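PDB 5A04: aldose-aldose oxidoreductase from Caulobacter crescentus, which probably passes hydride from one aldose to another through its tightly held NADP(H) cofactor, oxidising the first sugar and reducing the second. Local coordinates for residues F26-S32 and L297-E302; K126-Y131 and R308-G314; W171-R175 and R217-E222; P202-N206 and R335-L339. One frame throughout, in Å; residues are numbered along the deposited sequence.

Contact 1: residues F26-S32 and L297-E302; sequences FAECEHS and LDHLSE
D298, on helix 292-306, holds the loop that leads from helix 16-22 into strand 32-38 of the NAD-binding Rossmann fold, so a helix from late in the chain is packed against an early beta-alpha-beta unit. The carboxylate of D298 receives two successive backbone amides: E30 N meets D298 OD2 at 2.7 Å in a straight bond on the syn lone pair, and H31 N reaches D298 OD1 at 2.9 Å from above the carboxylate plane. S32 OG adds a third donor, 2.8 Å from D298 OD1 on its anti lone pair, and lies 2.8 Å from S301 OG. Among charges, K290 forms salt bridges to both E30 OE1 and D298 OD2, which probably offsets the crowding of these two acids. Were D298 an alanine, the amides of E30 and H31 and the hydroxyl of S32 would probably lose their shared acceptor, and the loop would be freer to shift. Apolar contacts centre on L297: its CD1 touches C29 SG at 3.9 Å and makes a CH-pi contact with F26, whose ring meets Y9 edge-to-face. At H31, ring and E302 carboxylate planes stand 88° apart, E302 OE2 lying 3.3 Å from H31 CD2. With L297 CG anti to the carbonyl carbon and chi2 at 165°, the methyl L297 CD1 stands over the F26 face, 4.0 Å from the ring centroid and 10° off the normal.

Contact 2: residues K126-Y131 and R308-G314; sequences KLMIGY and REPIVGG
K126 and E309 meet through bends in their chains: K126 runs extended to CE and turns at chi4 (-58°), while E309 folds at chi2 (-48°). The turn sets K126 NZ 3.2 Å from E309 OE2 in a salt bridge, and the same ammonium makes a weak bond to R308 O. M128 does the reverse, its fully extended chain lying obliquely past P310 and V312, with CG 3.9 Å from P310 CB and the terminal CE 3.7 Å from V312 CG2. The backbones join at I129 N, which donates to V312 O over 3.0 Å, the donor approaching almost in line with the carbonyl (C=O...N 164°). Strand 127-129 is the outermost strand of the parallel Rossmann sheet, next to strand 99-102, and its other edge is met here by the loop joining helix 292-306 to helix 314-333. L127 O has a weak, 3.4 Å bond from G314 N, and a water donates to L127 O while accepting from G314 N. At G314 a side chain would run into L127 CD2, and G313 occupies the N-cap position of helix 314-333. V312 comes to the edge of the Y131 ring, near its plane, with V312 CG1 4.0 Å from Y131 CB.

Contact 3: residues W171-R175 and R217-E222; sequences WRLNR and RFGEVE. With NDP (NADPH dihydro-nicotinamide-adenine-dinucleotide phosphate), chain G; BGC (beta-D-glucopyranose), chain H.
R175 and E220 mark the closest approach of the two backbones, their CA atoms 5.8 Å apart. Residues 171-173 form a short 3-10 turn, N174 takes the N-cap position of helix 175-178, and the segment R217-E222 is a loop before strand 224-230. A water ties the main chains together, donating to L173 O and R217 O and accepting from E220 N. R175 N, in the first turn of its helix, gives a nearly straight bond of 2.9 Å to E220 OE1, met almost along the C-O axis. The R175 side chain bends at chi3 (-65°) and turns back to E220 O, which takes both NE, at 3.3 Å, and NH2, at 3.1 Å; the NH2 bond lies in the carbonyl plane, the NE bond is tilted from it. Beyond the water from R175, the L173 side chain packs on the loop, its CD2 3.8 Å from V221 CG2 and its chain alongside R217.

On the far side of the turn lie the ligands. W171 NE1 is 3.0 Å from NDP O1A and also bonds NDP O3, and the rim of the indole, at CZ2, lies over the border of one guanidinium face of R172. R172 NH2 bonds NDP O2N at 2.8 Å and, in a nearly straight bond, BGC O2 at 3.2 Å, while D185 forms a salt bridge with R172 NE. With an alanine in place of W171, the pyrophosphate is likely to lose its indole N-H, and the ribose and the R172 guanidinium their flat neighbour. The turn thus forms part of the cofactor and sugar site, where one arginine bridges the NADPH pyrophosphate and glucose.

Contact 4: residues P202-N206 and R335-L339; sequences PVAVN and RTVKL
V205 and V337 exchange both backbone bonds of an antiparallel hydrogen-bonded pair: V337 N donates to V205 O over 2.8 Å, in the carbonyl plane, and V205 N donates in return to V337 O over 2.9 Å through a more bent N-H (136°). T336 OG1 donates to N206 OD1 over 2.7 Å, a side-chain bond beside the pair; T336 OG1 sits anti to its own carbonyl carbon (chi1 -56°), which carries the hydroxyl across to the asparagine. The amide of N206 is held at both ends, since its ND2 donates to Q228 OE1 on strand 224-230. At the other end L339 N reaches V203 O in a straight bond of 2.9 Å, although the donor stands well above the carbonyl plane. Between these bonds A204 faces K338 as the non-hydrogen-bonded pair, and A204 CA lies 3.3 Å from V337 O in a CA-H...O contact.

Apolar contacts follow on both faces. On the side of A204 and K338, A204 CB rests 3.8 Å from T336 CG2. On the side of V205 and V337, V205 CG2 meets L339 CD1 at 3.9 Å, and L339 CB closes on P202 O at 3.6 Å. V203 and A204 both face L230, a classic beta bulge at the start of strand 204-210.

The C-terminal strand 337-338 thereby forms the outermost strand of the large mixed sheet within this chain, beside strand 204-210. V205 packs on I327 and V337 on A326 and A330, all of helix 314-333, while T336 forms backbone hydrogen bonds with the second subunit and N206 packs on V208 of that subunit.

Overall arrangement
Contacts 1 and 2 adjoin, their centres about 14 Å apart: H299 NE2 lies 3.0 Å from I311 N, a probable hydrogen bond, and L300 CB is 3.7 Å from M128 SD. Both join the Rossmann region to the chain's last third, through helix 292-306 and the loop that follows it. Helix 314-333 then runs from contact 2 to contact 4, centres about 26 Å apart, where the C-terminus reaches the mixed sheet and the second subunit. Contact 3 is nested in the loops closed by contacts 1 and 2. It alone includes side chains bonded to NADPH and glucose; contact 2 reaches the cofactor through G130, with the Y131 side chain about 7 Å from NADPH and about 8 Å from glucose.

Contact 1: residues F26-S32 and L297-E302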
# COMPACT_ATOMS: atom_id res chain seq x y z
N PHE A 26 -12.92 31.87 -6.35
CA PHE A 26 -13.36 32.58 -7.54
C PHE A 26 -12.40 33.73 -7.87
O PHE A 26 -12.36 34.21 -9.01
CB PHE A 26 -14.79 33.10 -7.36
CG PHE A 26 -15.83 32.02 -7.51
CD1 PHE A 26 -16.27 31.65 -8.78
CD2 PHE A 26 -16.34 31.37 -6.40
CE1 PHE A 26 -17.22 30.62 -8.93
CE2 PHE A 26 -17.29 30.35 -6.54
CZ PHE A 26 -17.72 29.98 -7.82
N ALA A 27 -11.60 34.14 -6.89
CA ALA A 27 -10.64 35.23 -7.09
C ALA A 27 -9.71 34.99 -8.28
O ALA A 27 -9.39 35.92 -9.02
CB ALA A 27 -9.82 35.45 -5.82
N GLU A 28 -9.27 33.75 -8.45
CA GLU A 28 -8.33 33.42 -9.52
C GLU A 28 -8.97 32.86 -10.79
O GLU A 28 -8.27 32.50 -11.72
CB GLU A 28 -7.29 32.42 -9.00
CG GLU A 28 -6.44 32.93 -7.85
CD GLU A 28 -7.06 32.70 -6.48
OE1 GLU A 28 -8.01 31.91 -6.36
OE2 GLU A 28 -6.58 33.33 -5.51
N CYS A 29 -10.30 32.80 -10.84
CA CYS A 29 -10.98 32.31 -12.04
C CYS A 29 -10.96 33.32 -13.17
O CYS A 29 -11.01 34.53 -12.94
CB CYS A 29 -12.44 31.97 -11.75
SG CYS A 29 -12.63 30.51 -10.72
N GLU A 30 -10.93 32.81 -14.40
CA GLU A 30 -10.98 33.66 -15.58
C GLU A 30 -12.30 33.57 -16.32
O GLU A 30 -12.61 34.44 -17.14
CB GLU A 30 -9.87 33.29 -16.55
CG GLU A 30 -8.48 33.50 -16.01
CD GLU A 30 -7.44 32.95 -16.95
OE1 GLU A 30 -7.41 31.72 -17.16
OE2 GLU A 30 -6.66 33.76 -17.50
N HIS A 31 -13.08 32.52 -16.05
CA HIS A 31 -14.31 32.30 -16.81
C HIS A 31 -15.50 31.98 -15.92
O HIS A 31 -16.53 31.51 -16.40
CB HIS A 31 -14.11 31.17 -17.82
CG HIS A 31 -13.07 31.49 -18.84
ND1 HIS A 31 -13.25 32.47 -19.80
CD2 HIS A 31 -11.83 30.99 -19.04
CE1 HIS A 31 -12.16 32.55 -20.55
NE2 HIS A 31 -11.28 31.67 -20.10
N SER A 32 -15.34 32.25 -14.63
CA SER A 32 -16.37 31.95 -13.63
C SER A 32 -16.52 33.08 -12.65
O SER A 32 -15.53 33.72 -12.29
CB SER A 32 -16.01 30.66 -12.87
OG SER A 32 -15.61 29.66 -13.79
N LEU A 297 -13.32 25.02 -11.35
CA LEU A 297 -14.46 25.90 -11.62
C LEU A 297 -14.45 26.36 -13.07
O LEU A 297 -15.47 26.30 -13.76
CB LEU A 297 -14.46 27.11 -10.67
CG LEU A 297 -14.68 26.81 -9.18
CD1 LEU A 297 -14.30 28.00 -8.30
CD2 LEU A 297 -16.12 26.42 -8.92
N ASP A 298 -13.28 26.81 -13.54
CA ASP A 298 -13.18 27.30 -14.91
C ASP A 298 -13.35 26.19 -15.94
O ASP A 298 -13.81 26.46 -17.04
CB ASP A 298 -11.84 28.00 -15.13
CG ASP A 298 -11.87 29.48 -14.75
OD1 ASP A 298 -12.97 30.06 -14.52
OD2 ASP A 298 -10.78 30.09 -14.69
N HIS A 299 -13.00 24.95 -15.59
CA HIS A 299 -13.14 23.87 -16.56
C HIS A 299 -14.60 23.71 -16.99
O HIS A 299 -14.87 23.60 -18.18
CB HIS A 299 -12.63 22.54 -15.99
CG HIS A 299 -12.67 21.41 -16.99
ND1 HIS A 299 -11.87 21.39 -18.11
CD2 HIS A 299 -13.41 20.28 -17.03
CE1 HIS A 299 -12.10 20.28 -18.79
NE2 HIS A 299 -13.04 19.60 -18.16
N LEU A 300 -15.52 23.70 -16.04
CA LEU A 300 -16.93 23.52 -16.39
C LEU A 300 -17.40 24.69 -17.24
O LEU A 300 -18.03 24.51 -18.27
CB LEU A 300 -17.80 23.37 -15.14
CG LEU A 300 -19.30 23.20 -15.41
CD1 LEU A 300 -19.55 22.08 -16.42
CD2 LEU A 300 -20.03 22.92 -14.10
N SER A 301 -17.05 25.90 -16.80
CA SER A 301 -17.41 27.10 -17.55
C SER A 301 -16.90 27.07 -18.98
O SER A 301 -17.64 27.37 -19.93
CB SER A 301 -16.87 28.34 -16.83
OG SER A 301 -17.47 28.48 -15.56
N GLU A 302 -15.64 26.69 -19.14
CA GLU A 302 -15.04 26.61 -20.48
C GLU A 302 -15.72 25.53 -21.32
O GLU A 302 -15.92 25.72 -22.52
CB GLU A 302 -13.54 26.37 -20.39
CG GLU A 302 -12.77 27.52 -19.75
CD GLU A 302 -11.35 27.15 -19.34
OE1 GLU A 302 -10.85 26.08 -19.77
OE2 GLU A 302 -10.73 27.92 -18.58

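Contact 2: residues K126-Y131 and R308-G314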
# COMPACT_ATOMS: atom_id res chain seq x y z
N LYS A 126 -24.92 20.41 -18.80
CA LYS A 126 -23.73 19.64 -18.49
C LYS A 126 -23.64 19.30 -17.01
O LYS A 126 -24.19 20.02 -16.16
CB LYS A 126 -22.48 20.41 -18.94
CG LYS A 126 -22.41 20.52 -20.46
CD LYS A 126 -21.15 21.22 -20.92
CE LYS A 126 -21.24 21.51 -22.42
NZ LYS A 126 -21.44 20.25 -23.20
N LEU A 127 -22.97 18.20 -16.72
CA LEU A 127 -22.79 17.70 -15.36
C LEU A 127 -21.33 17.35 -15.15
O LEU A 127 -20.74 16.60 -15.93
CB LEU A 127 -23.67 16.46 -15.13
CG LEU A 127 -23.54 15.69 -13.81
CD1 LEU A 127 -23.82 16.59 -12.59
CD2 LEU A 127 -24.51 14.48 -13.84
N MET A 128 -20.74 17.92 -14.10
CA MET A 128 -19.34 17.66 -13.79
C MET A 128 -19.22 17.32 -12.31
O MET A 128 -19.92 17.91 -11.48
CB MET A 128 -18.48 18.87 -14.14
CG MET A 128 -17.01 18.66 -13.84
SD MET A 128 -16.07 20.14 -14.30
CE MET A 128 -14.56 19.88 -13.38
N ILE A 129 -18.37 16.36 -11.98
CA ILE A 129 -18.12 15.98 -10.60
C ILE A 129 -16.81 16.63 -10.12
O ILE A 129 -15.85 16.75 -10.88
CB ILE A 129 -18.04 14.44 -10.45
CG1 ILE A 129 -19.25 13.79 -11.11
CG2 ILE A 129 -17.89 14.03 -8.97
CD1 ILE A 129 -20.61 14.25 -10.57
N GLY A 130 -16.78 17.01 -8.85
CA GLY A 130 -15.68 17.80 -8.32
C GLY A 130 -14.41 17.03 -8.01
O GLY A 130 -13.94 17.03 -6.87
N TYR A 131 -13.85 16.37 -9.02
CA TYR A 131 -12.56 15.70 -8.84
C TYR A 131 -11.41 16.67 -9.11
O TYR A 131 -10.74 16.60 -10.15
CB TYR A 131 -12.47 14.47 -9.75
CG TYR A 131 -13.42 13.32 -9.38
CD1 TYR A 131 -13.31 12.67 -8.15
CD2 TYR A 131 -14.39 12.88 -10.26
CE1 TYR A 131 -14.17 11.61 -7.81
CE2 TYR A 131 -15.25 11.82 -9.93
CZ TYR A 131 -15.12 11.20 -8.70
OH TYR A 131 -15.94 10.15 -8.38
N ARG A 308 -18.05 21.53 -25.09
CA ARG A 308 -17.26 20.30 -24.93
C ARG A 308 -17.68 19.56 -23.66
O ARG A 308 -18.38 20.12 -22.82
CB ARG A 308 -15.77 20.62 -24.89
CG ARG A 308 -15.22 21.17 -26.21
CD ARG A 308 -13.81 21.70 -26.05
NE ARG A 308 -13.24 22.12 -27.33
CZ ARG A 308 -12.22 22.96 -27.46
NH1 ARG A 308 -11.65 23.49 -26.38
NH2 ARG A 308 -11.76 23.28 -28.67
N GLU A 309 -17.26 18.31 -23.52
CA GLU A 309 -17.64 17.51 -22.35
C GLU A 309 -16.56 17.59 -21.27
O GLU A 309 -15.38 17.49 -21.57
CB GLU A 309 -17.88 16.05 -22.74
CG GLU A 309 -18.98 15.86 -23.77
CD GLU A 309 -20.25 16.63 -23.45
OE1 GLU A 309 -20.71 16.59 -22.28
OE2 GLU A 309 -20.79 17.29 -24.37
N PRO A 310 -16.98 17.77 -20.01
CA PRO A 310 -16.00 17.82 -18.92
C PRO A 310 -15.14 16.57 -18.86
O PRO A 310 -15.63 15.47 -19.16
CB PRO A 310 -16.87 17.94 -17.66
CG PRO A 310 -18.16 18.52 -18.14
CD PRO A 310 -18.36 17.98 -19.54
N ILE A 311 -13.88 16.71 -18.47
CA ILE A 311 -13.02 15.54 -18.39
C ILE A 311 -13.41 14.65 -17.21
O ILE A 311 -13.06 13.48 -17.19
CB ILE A 311 -11.55 15.93 -18.27
CG1 ILE A 311 -11.29 16.69 -16.97
CG2 ILE A 311 -11.11 16.74 -19.49
CD1 ILE A 311 -9.81 16.88 -16.68
N VAL A 312 -14.12 15.21 -16.24
CA VAL A 312 -14.67 14.42 -15.14
C VAL A 312 -16.19 14.63 -15.09
O VAL A 312 -16.71 15.34 -14.22
CB VAL A 312 -14.00 14.75 -13.78
CG1 VAL A 312 -12.59 14.16 -13.73
CG2 VAL A 312 -13.94 16.26 -13.53
N GLY A 313 -16.88 14.01 -16.03
CA GLY A 313 -18.32 14.17 -16.13
C GLY A 313 -19.07 13.23 -15.20
O GLY A 313 -18.47 12.48 -14.44
N GLY A 314 -20.40 13.26 -15.27
CA GLY A 314 -21.20 12.34 -14.47
C GLY A 314 -20.80 10.89 -14.66
O GLY A 314 -20.89 10.08 -13.73
O HOH W 1 -21.18 14.70 -17.74

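Contact 3: residues W171-R175 and R217-E222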
# COMPACT_ATOMS: atom_id res chain seq x y z
N TRP A 171 -22.53 14.50 9.88
CA TRP A 171 -23.28 13.77 8.85
C TRP A 171 -22.45 12.67 8.19
O TRP A 171 -23.01 11.66 7.77
CB TRP A 171 -23.85 14.72 7.79
CG TRP A 171 -22.85 15.38 6.90
CD1 TRP A 171 -22.38 16.66 7.01
CD2 TRP A 171 -22.21 14.83 5.74
NE1 TRP A 171 -21.48 16.93 6.01
CE2 TRP A 171 -21.35 15.82 5.22
CE3 TRP A 171 -22.27 13.58 5.10
CZ2 TRP A 171 -20.56 15.61 4.09
CZ3 TRP A 171 -21.47 13.36 3.98
CH2 TRP A 171 -20.63 14.38 3.49
N ARG A 172 -21.13 12.82 8.13
CA ARG A 172 -20.31 11.76 7.52
C ARG A 172 -20.42 10.42 8.24
O ARG A 172 -20.14 9.38 7.64
CB ARG A 172 -18.83 12.19 7.47
CG ARG A 172 -18.49 13.12 6.31
CD ARG A 172 -17.05 13.63 6.43
NE ARG A 172 -16.67 14.47 5.29
CZ ARG A 172 -16.96 15.77 5.17
NH1 ARG A 172 -17.66 16.39 6.12
NH2 ARG A 172 -16.54 16.44 4.11
N LEU A 173 -20.83 10.43 9.50
CA LEU A 173 -20.91 9.19 10.29
C LEU A 173 -22.35 8.72 10.45
O LEU A 173 -22.65 7.82 11.22
CB LEU A 173 -20.25 9.41 11.66
CG LEU A 173 -18.75 9.71 11.48
CD1 LEU A 173 -18.10 10.03 12.81
CD2 LEU A 173 -18.04 8.52 10.82
N ASN A 174 -23.23 9.36 9.69
CA ASN A 174 -24.65 9.03 9.67
C ASN A 174 -25.00 8.39 8.32
O ASN A 174 -24.85 9.02 7.28
CB ASN A 174 -25.47 10.31 9.90
CG ASN A 174 -26.96 10.05 9.85
OD1 ASN A 174 -27.56 10.03 8.79
ND2 ASN A 174 -27.56 9.84 11.02
N ARG A 175 -25.43 7.13 8.33
CA ARG A 175 -25.58 6.41 7.07
C ARG A 175 -26.62 7.08 6.17
O ARG A 175 -26.44 7.14 4.96
CB ARG A 175 -25.95 4.94 7.29
CG ARG A 175 -26.25 4.21 5.96
CD ARG A 175 -26.34 2.70 6.10
NE ARG A 175 -25.06 2.12 6.49
CZ ARG A 175 -24.05 1.88 5.66
NH1 ARG A 175 -24.17 2.13 4.36
NH2 ARG A 175 -22.92 1.38 6.14
N ARG A 217 -17.89 6.56 17.06
CA ARG A 217 -17.94 7.12 15.71
C ARG A 217 -18.57 6.17 14.70
O ARG A 217 -19.06 6.60 13.66
CB ARG A 217 -16.53 7.47 15.23
CG ARG A 217 -15.88 8.62 15.96
CD ARG A 217 -14.42 8.78 15.50
NE ARG A 217 -13.58 7.68 15.95
CZ ARG A 217 -12.32 7.47 15.57
NH1 ARG A 217 -11.72 8.29 14.72
NH2 ARG A 217 -11.65 6.42 16.05
N PHE A 218 -18.52 4.87 14.99
CA PHE A 218 -18.71 3.88 13.93
C PHE A 218 -19.87 2.91 14.19
O PHE A 218 -19.75 1.72 13.94
CB PHE A 218 -17.40 3.10 13.72
CG PHE A 218 -16.21 3.97 13.36
CD1 PHE A 218 -16.28 4.87 12.31
CD2 PHE A 218 -15.04 3.89 14.10
CE1 PHE A 218 -15.18 5.67 11.98
CE2 PHE A 218 -13.94 4.69 13.79
CZ PHE A 218 -14.01 5.58 12.73
N GLY A 219 -20.98 3.44 14.68
CA GLY A 219 -22.17 2.63 14.87
C GLY A 219 -22.87 2.35 13.55
O GLY A 219 -23.60 1.36 13.43
N GLU A 220 -22.67 3.21 12.56
CA GLU A 220 -23.46 3.11 11.33
C GLU A 220 -22.65 2.88 10.05
O GLU A 220 -23.13 2.22 9.14
CB GLU A 220 -24.32 4.36 11.15
CG GLU A 220 -25.26 4.61 12.31
CD GLU A 220 -26.39 5.54 11.96
OE1 GLU A 220 -26.45 6.03 10.81
OE2 GLU A 220 -27.22 5.79 12.85
N VAL A 221 -21.45 3.44 9.98
CA VAL A 221 -20.67 3.34 8.75
C VAL A 221 -19.28 2.77 9.03
O VAL A 221 -18.89 2.65 10.19
CB VAL A 221 -20.54 4.72 8.05
CG1 VAL A 221 -21.93 5.30 7.76
CG2 VAL A 221 -19.71 5.70 8.89
N GLU A 222 -18.54 2.43 7.97
CA GLU A 222 -17.27 1.71 8.16
C GLU A 222 -16.10 2.65 8.40
O GLU A 222 -16.08 3.79 7.93
CB GLU A 222 -16.98 0.80 6.95
CG GLU A 222 -16.40 1.46 5.70
CD GLU A 222 -17.40 2.26 4.88
OE1 GLU A 222 -18.63 2.20 5.15
OE2 GLU A 222 -16.96 2.96 3.93
PA NDP G . -20.36 20.53 5.89
O1A NDP G . -21.14 19.74 6.89
O2A NDP G . -19.20 21.35 6.37
O5B NDP G . -21.37 21.53 5.05
C5B NDP G . -22.47 20.79 4.60
C4B NDP G . -23.54 21.84 4.27
O4B NDP G . -24.61 21.26 3.52
C3B NDP G . -24.16 22.38 5.58
O3B NDP G . -23.41 23.44 6.10
C2B NDP G . -25.48 22.94 5.06
O2B NDP G . -25.34 24.11 4.48
C1B NDP G . -25.80 21.92 3.89
N9A NDP G . -26.82 20.94 4.26
C8A NDP G . -28.06 20.75 3.65
N7A NDP G . -28.79 19.78 4.24
C5A NDP G . -27.99 19.33 5.29
C6A NDP G . -28.18 18.33 6.26
N6A NDP G . -29.35 17.61 6.29
N1A NDP G . -27.23 18.06 7.21
C2A NDP G . -26.09 18.83 7.12
N3A NDP G . -25.76 19.80 6.25
C4A NDP G . -26.75 20.04 5.33
O3 NDP G . -19.85 19.33 4.87
PN NDP G . -18.58 19.69 3.92
O1N NDP G . -18.70 20.98 3.22
O2N NDP G . -17.28 19.12 4.44
O5D NDP G . -18.87 18.50 2.65
C5D NDP G . -20.01 18.78 1.88
C4D NDP G . -19.83 18.05 0.53
O4D NDP G . -18.56 18.46 -0.06
C3D NDP G . -19.73 16.49 0.72
O3D NDP G . -20.32 15.82 -0.41
C2D NDP G . -18.23 16.23 0.71
O2D NDP G . -17.90 14.95 0.19
C1D NDP G . -17.76 17.32 -0.30
N1N NDP G . -16.38 17.73 -0.01
C2N NDP G . -15.42 17.71 -1.02
C3N NDP G . -14.15 18.12 -0.74
C7N NDP G . -13.14 18.10 -1.79
O7N NDP G . -11.93 18.29 -1.56
N7N NDP G . -13.54 17.86 -3.11
C4N NDP G . -13.74 18.57 0.62
C5N NDP G . -14.81 18.51 1.62
C6N NDP G . -16.04 18.12 1.30
P2B NDP G . -26.55 25.30 4.77
O1X NDP G . -27.79 24.52 4.38
O2X NDP G . -26.33 25.53 6.23
O3X NDP G . -26.13 26.42 3.82
C2 BGC H . -13.31 14.90 2.05
C3 BGC H . -12.86 15.55 3.37
C4 BGC H . -11.36 15.48 3.49
C5 BGC H . -10.68 16.02 2.24
C6 BGC H . -9.16 15.72 2.32
C1 BGC H . -12.60 15.59 0.98
O1 BGC H . -13.07 15.14 -0.29
O2 BGC H . -14.72 15.05 1.93
O3 BGC H . -13.49 14.85 4.42
O4 BGC H . -10.94 16.22 4.62
O5 BGC H . -11.18 15.39 1.08
O6 BGC H . -8.46 16.38 1.26
O HOH W 2 -21.12 5.63 12.12
O HOH W 3 -28.57 6.95 9.38
O HOH W 4 -20.16 0.09 5.24

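Contact 4: residues P202-N206 and R335-L339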
# COMPACT_ATOMS: atom_id res chain seq x y z
N PRO A 202 -11.36 -1.22 -13.50
CA PRO A 202 -11.00 -2.53 -12.92
C PRO A 202 -11.92 -3.65 -13.38
O PRO A 202 -13.08 -3.41 -13.71
CB PRO A 202 -11.13 -2.30 -11.41
CG PRO A 202 -12.01 -1.10 -11.27
CD PRO A 202 -11.84 -0.26 -12.49
N VAL A 203 -11.38 -4.87 -13.42
CA VAL A 203 -12.20 -6.02 -13.79
C VAL A 203 -12.37 -6.98 -12.62
O VAL A 203 -13.14 -7.94 -12.70
CB VAL A 203 -11.60 -6.79 -14.98
CG1 VAL A 203 -11.76 -5.97 -16.26
CG2 VAL A 203 -10.15 -7.16 -14.72
N ALA A 204 -11.67 -6.73 -11.52
CA ALA A 204 -11.83 -7.58 -10.34
C ALA A 204 -11.47 -6.79 -9.10
O ALA A 204 -10.59 -5.92 -9.14
CB ALA A 204 -10.97 -8.84 -10.45
N VAL A 205 -12.15 -7.10 -8.01
CA VAL A 205 -12.05 -6.34 -6.77
C VAL A 205 -12.03 -7.27 -5.56
O VAL A 205 -12.89 -8.15 -5.46
CB VAL A 205 -13.25 -5.38 -6.62
CG1 VAL A 205 -13.17 -4.63 -5.29
CG2 VAL A 205 -13.33 -4.42 -7.80
N ASN A 206 -11.06 -7.08 -4.67
CA ASN A 206 -11.06 -7.67 -3.32
C ASN A 206 -11.20 -6.56 -2.30
O ASN A 206 -10.79 -5.43 -2.56
CB ASN A 206 -9.74 -8.41 -3.00
CG ASN A 206 -9.68 -9.80 -3.56
OD1 ASN A 206 -10.70 -10.44 -3.80
ND2 ASN A 206 -8.45 -10.30 -3.73
N ARG A 335 -15.16 -12.44 -1.11
CA ARG A 335 -14.77 -13.05 -2.37
C ARG A 335 -14.40 -11.99 -3.38
O ARG A 335 -14.72 -10.81 -3.21
CB ARG A 335 -15.89 -13.94 -2.92
CG ARG A 335 -17.08 -13.17 -3.38
CD ARG A 335 -18.15 -14.03 -4.07
NE ARG A 335 -19.27 -13.18 -4.45
CZ ARG A 335 -19.36 -12.51 -5.61
NH1 ARG A 335 -18.41 -12.63 -6.53
NH2 ARG A 335 -20.42 -11.74 -5.85
N THR A 336 -13.69 -12.40 -4.43
CA THR A 336 -13.32 -11.47 -5.49
C THR A 336 -14.57 -11.18 -6.31
O THR A 336 -15.26 -12.10 -6.75
CB THR A 336 -12.20 -12.07 -6.37
OG1 THR A 336 -11.09 -12.42 -5.53
CG2 THR A 336 -11.72 -11.05 -7.41
N VAL A 337 -14.88 -9.90 -6.48
CA VAL A 337 -16.02 -9.51 -7.29
C VAL A 337 -15.55 -9.11 -8.68
O VAL A 337 -14.64 -8.28 -8.84
CB VAL A 337 -16.80 -8.35 -6.65
CG1 VAL A 337 -17.88 -7.83 -7.60
CG2 VAL A 337 -17.39 -8.80 -5.31
N LYS A 338 -16.17 -9.71 -9.70
CA LYS A 338 -15.80 -9.43 -11.08
C LYS A 338 -16.64 -8.29 -11.66
O LYS A 338 -17.83 -8.20 -11.40
CB LYS A 338 -15.97 -10.68 -11.94
CG LYS A 338 -14.97 -11.79 -11.63
CD LYS A 338 -15.06 -12.90 -12.68
CE LYS A 338 -14.08 -14.03 -12.39
NZ LYS A 338 -14.18 -15.10 -13.43
N LEU A 339 -15.98 -7.43 -12.44
CA LEU A 339 -16.63 -6.30 -13.08
C LEU A 339 -16.39 -6.31 -14.58
O LEU A 339 -15.45 -6.94 -15.06
CB LEU A 339 -16.12 -4.98 -12.51
CG LEU A 339 -16.50 -4.67 -11.07
CD1 LEU A 339 -15.83 -3.39 -10.64
CD2 LEU A 339 -18.01 -4.55 -10.98
OXT LEU A 339 -17.11 -5.65 -15.34